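Long-range contacts in DSBA-like thioredoxin domain-containing protein (Nitrosomonas europaea, PDB 2IN3), which probably acts as a thiol-disulfide oxidoreductase of the DsbA family, in its FrnE-like branch, and is a putative disulfide isomerase: residues 13-18 against 95-100; 17-22 against 69-74; 23-28 against 75-80. One frame throughout, in Å; residues are numbered along the deposited sequence.

How the contacts relate
Contacts 1 and 2 hold residues of a CxxC pair, Cys18 and Cys21, which probably forms the redox site of this thioredoxin-like domain. They share residues 17-18, with centres about 15 Å apart. They touch where Ala14 CB lies 3.5 Å from Cys21 SG. Contact 1 holds the loop that leads into Cys18 against helix 94-106. Contact 3 follows on helix 19-35, without touching contact 1, its centre about 6 Å from that of contact 2. Two probable hydrogen bonds join contacts 2 and 3: His72 ND1 to Gln77 O, and Trp22 NE1 to Pro78 O, each 2.8 Å. A phosphate ion, probably from the crystallisation liquor, is bound by Ser19 where the helix starts.

Contact 1 of 3, residues 13-18 against 95-100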
loop_
_atom_site.group_PDB
_atom_site.type_symbol
_atom_site.label_atom_id
_atom_site.label_comp_id
_atom_site.label_asym_id
_atom_site.label_seq_id
_atom_site.Cartn_x
_atom_site.Cartn_y
_atom_site.Cartn_z
ATOM N N ILE A 13 -1.114 -6.488 1.539
ATOM C CA ILE A 13 -1.014 -5.820 2.821
ATOM C C ILE A 13 0.195 -4.916 2.721
ATOM O O ILE A 13 1.354 -5.384 2.671
ATOM C CB ILE A 13 -0.877 -6.821 4.008
ATOM C CG1 ILE A 13 -2.089 -7.782 4.038
ATOM C CG2 ILE A 13 -0.771 -6.071 5.313
ATOM C CD1 ILE A 13 -1.974 -8.950 5.015
ATOM N N ALA A 14 -0.085 -3.624 2.689
ATOM C CA ALA A 14 0.917 -2.628 2.280
ATOM C C ALA A 14 0.567 -1.255 2.786
ATOM O O ALA A 14 -0.586 -0.987 3.136
ATOM C CB ALA A 14 1.085 -2.616 0.784
ATOM N N ASP A 15 1.575 -0.403 2.838
ATOM C CA ASP A 15 1.430 0.979 3.241
ATOM C C ASP A 15 2.092 1.822 2.152
ATOM O O ASP A 15 3.220 1.514 1.750
ATOM C CB ASP A 15 2.185 1.179 4.560
ATOM C CG ASP A 15 1.958 2.550 5.155
ATOM O OD1 ASP A 15 2.345 3.556 4.515
ATOM O OD2 ASP A 15 1.368 2.627 6.267
ATOM N N PRO A 16 1.408 2.881 1.669
ATOM C CA PRO A 16 1.947 3.795 0.643
ATOM C C PRO A 16 3.309 4.419 1.025
ATOM O O PRO A 16 4.061 4.815 0.132
ATOM C CB PRO A 16 0.918 4.938 0.614
ATOM C CG PRO A 16 -0.300 4.396 1.192
ATOM C CD PRO A 16 0.079 3.311 2.143
HETATM N N MSE A 17 3.598 4.542 2.323
HETATM C CA MSE A 17 4.909 5.075 2.771
HETATM C C MSE A 17 5.913 4.022 3.216
HETATM O O MSE A 17 6.822 4.316 3.983
HETATM C CB MSE A 17 4.737 6.140 3.869
HETATM C CG MSE A 17 3.929 7.333 3.365
HETATM SE SE MSE A 17 3.232 8.452 4.782
HETATM C CE MSE A 17 4.818 9.518 5.201
ATOM N N CYS A 18 5.752 2.819 2.684
ATOM C CA CYS A 18 6.703 1.739 2.803
ATOM C C CYS A 18 7.474 1.603 1.467
ATOM O O CYS A 18 6.859 1.426 0.418
ATOM C CB CYS A 18 5.939 0.462 3.135
ATOM S SG CYS A 18 6.908 -1.057 2.918
ATOM N N PRO A 95 -2.988 8.813 7.607
ATOM C CA PRO A 95 -3.876 9.455 6.634
ATOM C C PRO A 95 -3.832 8.865 5.214
ATOM O O PRO A 95 -4.881 8.737 4.597
ATOM C CB PRO A 95 -3.405 10.909 6.648
ATOM C CG PRO A 95 -2.942 11.100 8.082
ATOM C CD PRO A 95 -2.161 9.821 8.303
ATOM N N ALA A 96 -2.648 8.497 4.718
ATOM C CA ALA A 96 -2.561 7.925 3.387
ATOM C C ALA A 96 -3.272 6.568 3.373
ATOM O O ALA A 96 -3.985 6.258 2.425
ATOM C CB ALA A 96 -1.092 7.782 2.939
ATOM N N CYS A 97 -3.059 5.758 4.401
ATOM C CA CYS A 97 -3.820 4.492 4.524
ATOM C C CYS A 97 -5.337 4.735 4.493
ATOM O O CYS A 97 -6.076 4.049 3.775
ATOM C CB CYS A 97 -3.433 3.760 5.803
ATOM S SG CYS A 97 -1.806 3.095 5.754
ATOM N N ARG A 98 -5.809 5.713 5.283
ATOM C CA ARG A 98 -7.202 6.104 5.284
ATOM C C ARG A 98 -7.699 6.613 3.913
ATOM O O ARG A 98 -8.877 6.452 3.583
ATOM C CB ARG A 98 -7.485 7.139 6.400
ATOM C CG ARG A 98 -8.932 7.597 6.506
ATOM C CD ARG A 98 -9.256 8.161 7.909
ATOM N NE ARG A 98 -8.171 8.894 8.566
ATOM C CZ ARG A 98 -8.110 10.223 8.707
ATOM N NH1 ARG A 98 -7.069 10.749 9.334
ATOM N NH2 ARG A 98 -9.054 11.027 8.215
ATOM N N GLY A 99 -6.822 7.221 3.127
ATOM C CA GLY A 99 -7.236 7.702 1.794
ATOM C C GLY A 99 -7.551 6.521 0.903
ATOM O O GLY A 99 -8.543 6.522 0.154
ATOM N N VAL A 100 -6.703 5.509 1.006
ATOM C CA VAL A 100 -6.865 4.271 0.236
ATOM C C VAL A 100 -8.207 3.579 0.647
ATOM O O VAL A 100 -9.002 3.207 -0.213
ATOM C CB VAL A 100 -5.654 3.339 0.420
ATOM C CG1 VAL A 100 -5.934 1.955 -0.206
ATOM C CG2 VAL A 100 -4.353 4.017 -0.154
#
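Pro16 and Asp15 pack against Ala96 and Cys97 where the first strand of the thioredoxin-like domain runs into the loop before its CxxC pair. The tight part is the buried face of helix 94-106. Pro16 puts the outer corner of its ring there. Its CG is 3.9 Å from Ala96 CB and 4.3 Å from Val100 CG2, one helical turn on. Its CD lies 4.1 Å from Cys97 SG. Beside this apolar patch is a polar approach, Asp15 OD2 to Cys97 SG at 3.2 Å. Asp15 CG is anti to its backbone N (chi1 -173°), and from there the OD2 branch reaches Cys97 while OD1 turns back to the loop. Phe115 and Ile118 of helix 111-123 also pack on Pro16.

The other side of the helix, with Pro95 and Arg98, is partly exposed. These two take no part in the contact. Arg98 instead forms a salt bridge with Glu94 and a cation-pi contact with Phe153.

The loop itself is a type I turn from Asp15 to Cys18. An Asx turn reinforces it: Met17 N, of a selenomethionine, donates to the anti lone pair of Asp15 OD1 at 2.7 Å.

Contact 2 of 3, residues 17-22 against 69-74; sequences MCSWCW and HSVHIT. With EDO (1,2-ethanediol), chain D; PO4 (phosphate ion), chain B.
Trp20 lays one face of its indole on Val71 and is the main link between the start of helix 19-35 and helix 58-75. The first segment carries the CxxC pair of the thioredoxin fold. Met17, a selenomethionine, belongs to the loop before the helix and turns toward Phe89 and Phe122. Cys18 is the N-cap. Its SG accepts a weak bond from Cys21 N at 3.6 Å. The two sulfurs, Cys18 SG and Cys21 SG, are 3.1 Å apart, too far for a disulfide and consistent with free thiols.

Ser19 begins the helix. Its N and OG both donate to phosphate O3, at 3.0 Å from Ser19 N and 2.7 Å from Ser19 OG. His67 ND1 also binds this ion, which probably came from the crystallisation liquor. Ser19 O meets Val71 CG2 at 3.6 Å.

Trp20 follows. Its CG is anti to its carbonyl carbon (chi1 -81°), and the indole and Val71 slide past each other in opposite directions. Val71 CG2 sits over the five-membered ring, 3.6 Å from its centroid and 15° off the normal, a CH-pi contact. The far end of the indole reaches Thr74: Trp20 CH2 is 3.9 Å from Thr74 OG1, near the ring plane. That hydroxyl donates to Ser70 O, which also accepts from Thr74 N on the opposite face of its carbonyl plane. Ser70 CB lies obliquely by Trp20 CZ2. The Ser70 hydroxyl is bonded to His66 O and to O1 of an ethanediol, probably also from the liquor.

Cys21 points away from helix 58-75. Trp22 meets the rings of Phe79 and Tyr123. The segment thus lies between helix 58-75 on the Trp20 side and strand 9-14, where Tyr12 packs on Cys21, while helix 111-123 packs on Ser19 and Trp22.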
loop_
_atom_site.group_PDB
_atom_site.type_symbol
_atom_site.label_atom_id
_atom_site.label_comp_id
_atom_site.label_asym_id
_atom_site.label_seq_id
_atom_site.Cartn_x
_atom_site.Cartn_y
_atom_site.Cartn_z
HETATM N N MSE A 17 3.598 4.542 2.323
HETATM C CA MSE A 17 4.909 5.075 2.771
HETATM C C MSE A 17 5.913 4.022 3.216
HETATM O O MSE A 17 6.822 4.316 3.983
HETATM C CB MSE A 17 4.737 6.140 3.869
HETATM C CG MSE A 17 3.929 7.333 3.365
HETATM SE SE MSE A 17 3.232 8.452 4.782
HETATM C CE MSE A 17 4.818 9.518 5.201
ATOM N N CYS A 18 5.752 2.819 2.684
ATOM C CA CYS A 18 6.703 1.739 2.803
ATOM C C CYS A 18 7.474 1.603 1.467
ATOM O O CYS A 18 6.859 1.426 0.418
ATOM C CB CYS A 18 5.939 0.462 3.135
ATOM S SG CYS A 18 6.908 -1.057 2.918
ATOM N N SER A 19 8.805 1.741 1.511
ATOM C CA SER A 19 9.601 1.867 0.289
ATOM C C SER A 19 9.648 0.565 -0.489
ATOM O O SER A 19 9.586 0.584 -1.698
ATOM C CB SER A 19 11.004 2.419 0.558
ATOM O OG SER A 19 11.744 1.595 1.449
ATOM N N TRP A 20 9.763 -0.568 0.197
ATOM C CA TRP A 20 9.719 -1.860 -0.505
ATOM C C TRP A 20 8.364 -2.152 -1.136
ATOM O O TRP A 20 8.277 -2.941 -2.103
ATOM C CB TRP A 20 10.186 -3.016 0.374
ATOM C CG TRP A 20 11.700 -3.099 0.428
ATOM C CD1 TRP A 20 12.512 -2.743 1.460
ATOM C CD2 TRP A 20 12.555 -3.550 -0.622
ATOM N NE1 TRP A 20 13.833 -2.962 1.130
ATOM C CE2 TRP A 20 13.882 -3.475 -0.141
ATOM C CE3 TRP A 20 12.328 -4.025 -1.925
ATOM C CZ2 TRP A 20 14.988 -3.816 -0.932
ATOM C CZ3 TRP A 20 13.438 -4.371 -2.707
ATOM C CH2 TRP A 20 14.738 -4.270 -2.203
ATOM N N CYS A 21 7.304 -1.540 -0.594
ATOM C CA CYS A 21 5.980 -1.592 -1.236
ATOM C C CYS A 21 6.033 -0.858 -2.575
ATOM O O CYS A 21 5.479 -1.348 -3.593
ATOM C CB CYS A 21 4.876 -0.991 -0.315
ATOM S SG CYS A 21 4.562 -2.085 1.150
ATOM N N TRP A 22 6.675 0.315 -2.606
ATOM C CA TRP A 22 6.909 0.987 -3.901
ATOM C C TRP A 22 7.812 0.136 -4.819
ATOM O O TRP A 22 7.568 0.047 -6.020
ATOM C CB TRP A 22 7.509 2.350 -3.655
ATOM C CG TRP A 22 7.838 3.239 -4.832
ATOM C CD1 TRP A 22 8.990 3.968 -5.015
ATOM C CD2 TRP A 22 6.950 3.629 -5.896
ATOM N NE1 TRP A 22 8.889 4.752 -6.153
ATOM C CE2 TRP A 22 7.651 4.560 -6.711
ATOM C CE3 TRP A 22 5.646 3.259 -6.254
ATOM C CZ2 TRP A 22 7.082 5.138 -7.857
ATOM C CZ3 TRP A 22 5.079 3.847 -7.395
ATOM C CH2 TRP A 22 5.802 4.758 -8.177
ATOM N N HIS A 69 17.505 3.719 -1.376
ATOM C CA HIS A 69 18.591 3.328 -2.270
ATOM C C HIS A 69 18.529 1.830 -2.655
ATOM O O HIS A 69 18.627 1.503 -3.838
ATOM C CB HIS A 69 19.920 3.694 -1.639
ATOM C CG HIS A 69 20.185 5.167 -1.602
ATOM N ND1 HIS A 69 20.473 5.892 -2.735
ATOM C CD2 HIS A 69 20.225 6.048 -0.576
ATOM C CE1 HIS A 69 20.713 7.154 -2.406
ATOM N NE2 HIS A 69 20.559 7.275 -1.103
ATOM N N SER A 70 18.355 0.924 -1.676
ATOM C CA SER A 70 18.223 -0.507 -1.966
ATOM C C SER A 70 17.107 -0.803 -2.927
ATOM O O SER A 70 17.304 -1.593 -3.857
ATOM C CB SER A 70 18.008 -1.371 -0.711
ATOM O OG SER A 70 19.039 -1.171 0.212
ATOM N N VAL A 71 15.942 -0.197 -2.680
ATOM C CA VAL A 71 14.760 -0.380 -3.537
ATOM C C VAL A 71 15.073 0.121 -4.955
ATOM O O VAL A 71 14.811 -0.562 -5.956
ATOM C CB VAL A 71 13.527 0.360 -2.974
ATOM C CG1 VAL A 71 12.365 0.317 -4.007
ATOM C CG2 VAL A 71 13.070 -0.280 -1.690
ATOM N N HIS A 72 15.643 1.316 -5.023
ATOM C CA HIS A 72 15.947 1.909 -6.321
ATOM C C HIS A 72 16.886 1.031 -7.150
ATOM O O HIS A 72 16.604 0.729 -8.306
ATOM C CB HIS A 72 16.566 3.293 -6.164
ATOM C CG HIS A 72 16.884 3.933 -7.468
ATOM N ND1 HIS A 72 15.912 4.187 -8.412
ATOM C CD2 HIS A 72 18.056 4.340 -8.006
ATOM C CE1 HIS A 72 16.475 4.725 -9.481
ATOM N NE2 HIS A 72 17.772 4.838 -9.256
ATOM N N ILE A 73 17.996 0.591 -6.562
ATOM C CA ILE A 73 18.954 -0.159 -7.372
ATOM C C ILE A 73 18.497 -1.587 -7.669
ATOM O O ILE A 73 18.863 -2.146 -8.697
ATOM C CB ILE A 73 20.373 -0.112 -6.819
ATOM C CG1 ILE A 73 20.504 -0.873 -5.510
ATOM C CG2 ILE A 73 20.875 1.356 -6.714
ATOM C CD1 ILE A 73 21.983 -0.996 -5.093
ATOM N N THR A 74 17.644 -2.147 -6.809
ATOM C CA THR A 74 17.127 -3.507 -6.978
ATOM C C THR A 74 15.981 -3.579 -7.998
ATOM O O THR A 74 15.900 -4.530 -8.801
ATOM C CB THR A 74 16.612 -4.064 -5.620
ATOM O OG1 THR A 74 17.707 -4.117 -4.693
ATOM C CG2 THR A 74 15.974 -5.488 -5.770
HETATM C C1 EDO D . 21.800 -2.071 -2.301
HETATM O O1 EDO D . 21.439 -0.986 -1.440
HETATM C C2 EDO D . 21.293 -3.368 -1.713
HETATM O O2 EDO D . 21.554 -3.267 -0.314
HETATM P P PO4 B . 10.876 1.739 4.931
HETATM O O1 PO4 B . 12.095 2.260 5.638
HETATM O O2 PO4 B . 9.657 1.682 5.827
HETATM O O3 PO4 B . 10.614 2.587 3.725
HETATM O O4 PO4 B . 11.174 0.287 4.564
#

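Contact 3 of 3, residues 23-28 against 75-80; sequences GFAPVI and TGQPFT
Gln77 and Thr75 close on Gly23 and Pro26 where the chain leaves helix 58-75 and passes the cysteine-bearing helix of the thioredoxin fold. The turn after the helix is made at Gly76, whose phi is positive. An ST turn spans it: Gln77 N donates to Thr75 OG1 at 3.1 Å, with a nearly straight N-H...O angle of 163°. The same hydroxyl is hydrogen-bonded to Val71 O, so it ties the end of the helix to the loop.

Thr75 comes down on the backbone of Gly23. Its methyl CG2 is 3.6 Å from Gly23 O. Glycine has no side chain here, and the two backbones come close, with Gly23 CA and Thr75 CA 5.7 Å apart.

The side chain of Gln77 carries the rest. CB points toward helix 19-35 and starts the approach. CG, anti to the carbonyl carbon, rests 3.9 Å from Gly23 CA. The chain then bends at chi2 (-72°), which places CD against the ring of Pro26, 3.7 Å from Pro26 CG. The two side chains meet tip to tip. OE1 touches the same carbon, Pro26 CG. NE2 lies 3.6 Å from Pro26 CD and 4.0 Å from Ala25 CB.

The amide also has a polar partner, a backbone carbonyl of the helix. The helix is kinked here, and Pro26 has no N-H to give to the preceding turn. Gln77 therefore supplies a donor to a carbonyl that a regular helix would pair with residue 26. Gln77 NE2 thus packs on Pro26 CD while it donates to Trp22 O, one turn back in the helix.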
loop_
_atom_site.group_PDB
_atom_site.type_symbol
_atom_site.label_atom_id
_atom_site.label_comp_id
_atom_site.label_asym_id
_atom_site.label_seq_id
_atom_site.Cartn_x
_atom_site.Cartn_y
_atom_site.Cartn_z
ATOM N N GLY A 23 8.840 -0.512 -4.263
ATOM C CA GLY A 23 9.657 -1.434 -5.078
ATOM C C GLY A 23 8.805 -2.533 -5.716
ATOM O O GLY A 23 9.079 -3.001 -6.828
ATOM N N PHE A 24 7.773 -2.937 -4.994
ATOM C CA PHE A 24 6.945 -4.091 -5.353
ATOM C C PHE A 24 5.764 -3.666 -6.227
ATOM O O PHE A 24 5.049 -4.533 -6.751
ATOM C CB PHE A 24 6.410 -4.688 -4.041
ATOM C CG PHE A 24 5.786 -6.056 -4.160
ATOM C CD1 PHE A 24 6.564 -7.164 -4.430
ATOM C CD2 PHE A 24 4.401 -6.218 -3.965
ATOM C CE1 PHE A 24 5.994 -8.447 -4.494
ATOM C CE2 PHE A 24 3.814 -7.489 -4.004
ATOM C CZ PHE A 24 4.621 -8.606 -4.263
ATOM N N ALA A 25 5.545 -2.357 -6.391
ATOM C CA ALA A 25 4.368 -1.911 -7.190
ATOM C C ALA A 25 4.281 -2.567 -8.602
ATOM O O ALA A 25 3.188 -3.005 -9.005
ATOM C CB ALA A 25 4.245 -0.383 -7.241
ATOM N N PRO A 26 5.411 -2.650 -9.353
ATOM C CA PRO A 26 5.321 -3.348 -10.644
ATOM C C PRO A 26 4.952 -4.833 -10.539
ATOM O O PRO A 26 4.355 -5.387 -11.467
ATOM C CB PRO A 26 6.735 -3.200 -11.219
ATOM C CG PRO A 26 7.259 -1.943 -10.595
ATOM C CD PRO A 26 6.759 -2.058 -9.170
ATOM N N VAL A 27 5.327 -5.484 -9.432
ATOM C CA VAL A 27 5.100 -6.923 -9.265
ATOM C C VAL A 27 3.614 -7.157 -8.979
ATOM O O VAL A 27 2.952 -7.997 -9.603
ATOM C CB VAL A 27 5.947 -7.476 -8.094
ATOM C CG1 VAL A 27 5.650 -8.986 -7.863
ATOM C CG2 VAL A 27 7.435 -7.218 -8.355
ATOM N N ILE A 28 3.063 -6.409 -8.041
ATOM C CA ILE A 28 1.628 -6.565 -7.760
ATOM C C ILE A 28 0.744 -6.121 -8.945
ATOM O O ILE A 28 -0.316 -6.719 -9.193
ATOM C CB ILE A 28 1.216 -5.933 -6.364
ATOM C CG1 ILE A 28 -0.210 -6.400 -5.956
ATOM C CG2 ILE A 28 1.278 -4.405 -6.439
ATOM C CD1 ILE A 28 -0.308 -7.946 -5.715
ATOM N N THR A 75 15.126 -2.572 -7.975
ATOM C CA THR A 75 13.876 -2.597 -8.734
ATOM C C THR A 75 13.789 -1.538 -9.825
ATOM O O THR A 75 12.909 -1.612 -10.706
ATOM C CB THR A 75 12.612 -2.407 -7.820
ATOM O OG1 THR A 75 12.517 -1.041 -7.373
ATOM C CG2 THR A 75 12.652 -3.371 -6.619
ATOM N N GLY A 76 14.642 -0.521 -9.745
ATOM C CA GLY A 76 14.524 0.580 -10.680
ATOM C C GLY A 76 13.428 1.593 -10.385
ATOM O O GLY A 76 13.301 2.559 -11.141
ATOM N N GLN A 77 12.644 1.408 -9.309
ATOM C CA GLN A 77 11.567 2.351 -8.974
ATOM C C GLN A 77 12.191 3.684 -8.557
ATOM O O GLN A 77 13.224 3.683 -7.906
ATOM C CB GLN A 77 10.646 1.817 -7.883
ATOM C CG GLN A 77 9.705 0.709 -8.360
ATOM C CD GLN A 77 8.602 1.260 -9.260
ATOM O OE1 GLN A 77 8.805 1.452 -10.445
ATOM N NE2 GLN A 77 7.430 1.477 -8.701
ATOM N N PRO A 78 11.616 4.812 -9.026
ATOM C CA PRO A 78 12.283 6.113 -8.833
ATOM C C PRO A 78 12.107 6.683 -7.404
ATOM O O PRO A 78 11.087 6.449 -6.750
ATOM C CB PRO A 78 11.583 7.007 -9.870
ATOM C CG PRO A 78 10.172 6.405 -9.957
ATOM C CD PRO A 78 10.373 4.928 -9.825
ATOM N N PHE A 79 13.110 7.441 -6.954
ATOM C CA PHE A 79 13.037 8.230 -5.717
ATOM C C PHE A 79 13.759 9.541 -5.992
ATOM O O PHE A 79 14.729 9.554 -6.726
ATOM C CB PHE A 79 13.780 7.540 -4.550
ATOM C CG PHE A 79 13.185 6.215 -4.112
ATOM C CD1 PHE A 79 12.382 6.145 -2.970
ATOM C CD2 PHE A 79 13.493 5.043 -4.794
ATOM C CE1 PHE A 79 11.870 4.936 -2.519
ATOM C CE2 PHE A 79 12.961 3.816 -4.380
ATOM C CZ PHE A 79 12.146 3.755 -3.258
ATOM N N THR A 80 13.277 10.630 -5.401
ATOM C CA THR A 80 13.986 11.910 -5.422
ATOM C C THR A 80 14.744 12.043 -4.122
ATOM O O THR A 80 14.153 12.174 -3.055
ATOM C CB THR A 80 13.030 13.086 -5.601
ATOM O OG1 THR A 80 12.198 12.816 -6.724
ATOM C CG2 THR A 80 13.805 14.381 -5.848
#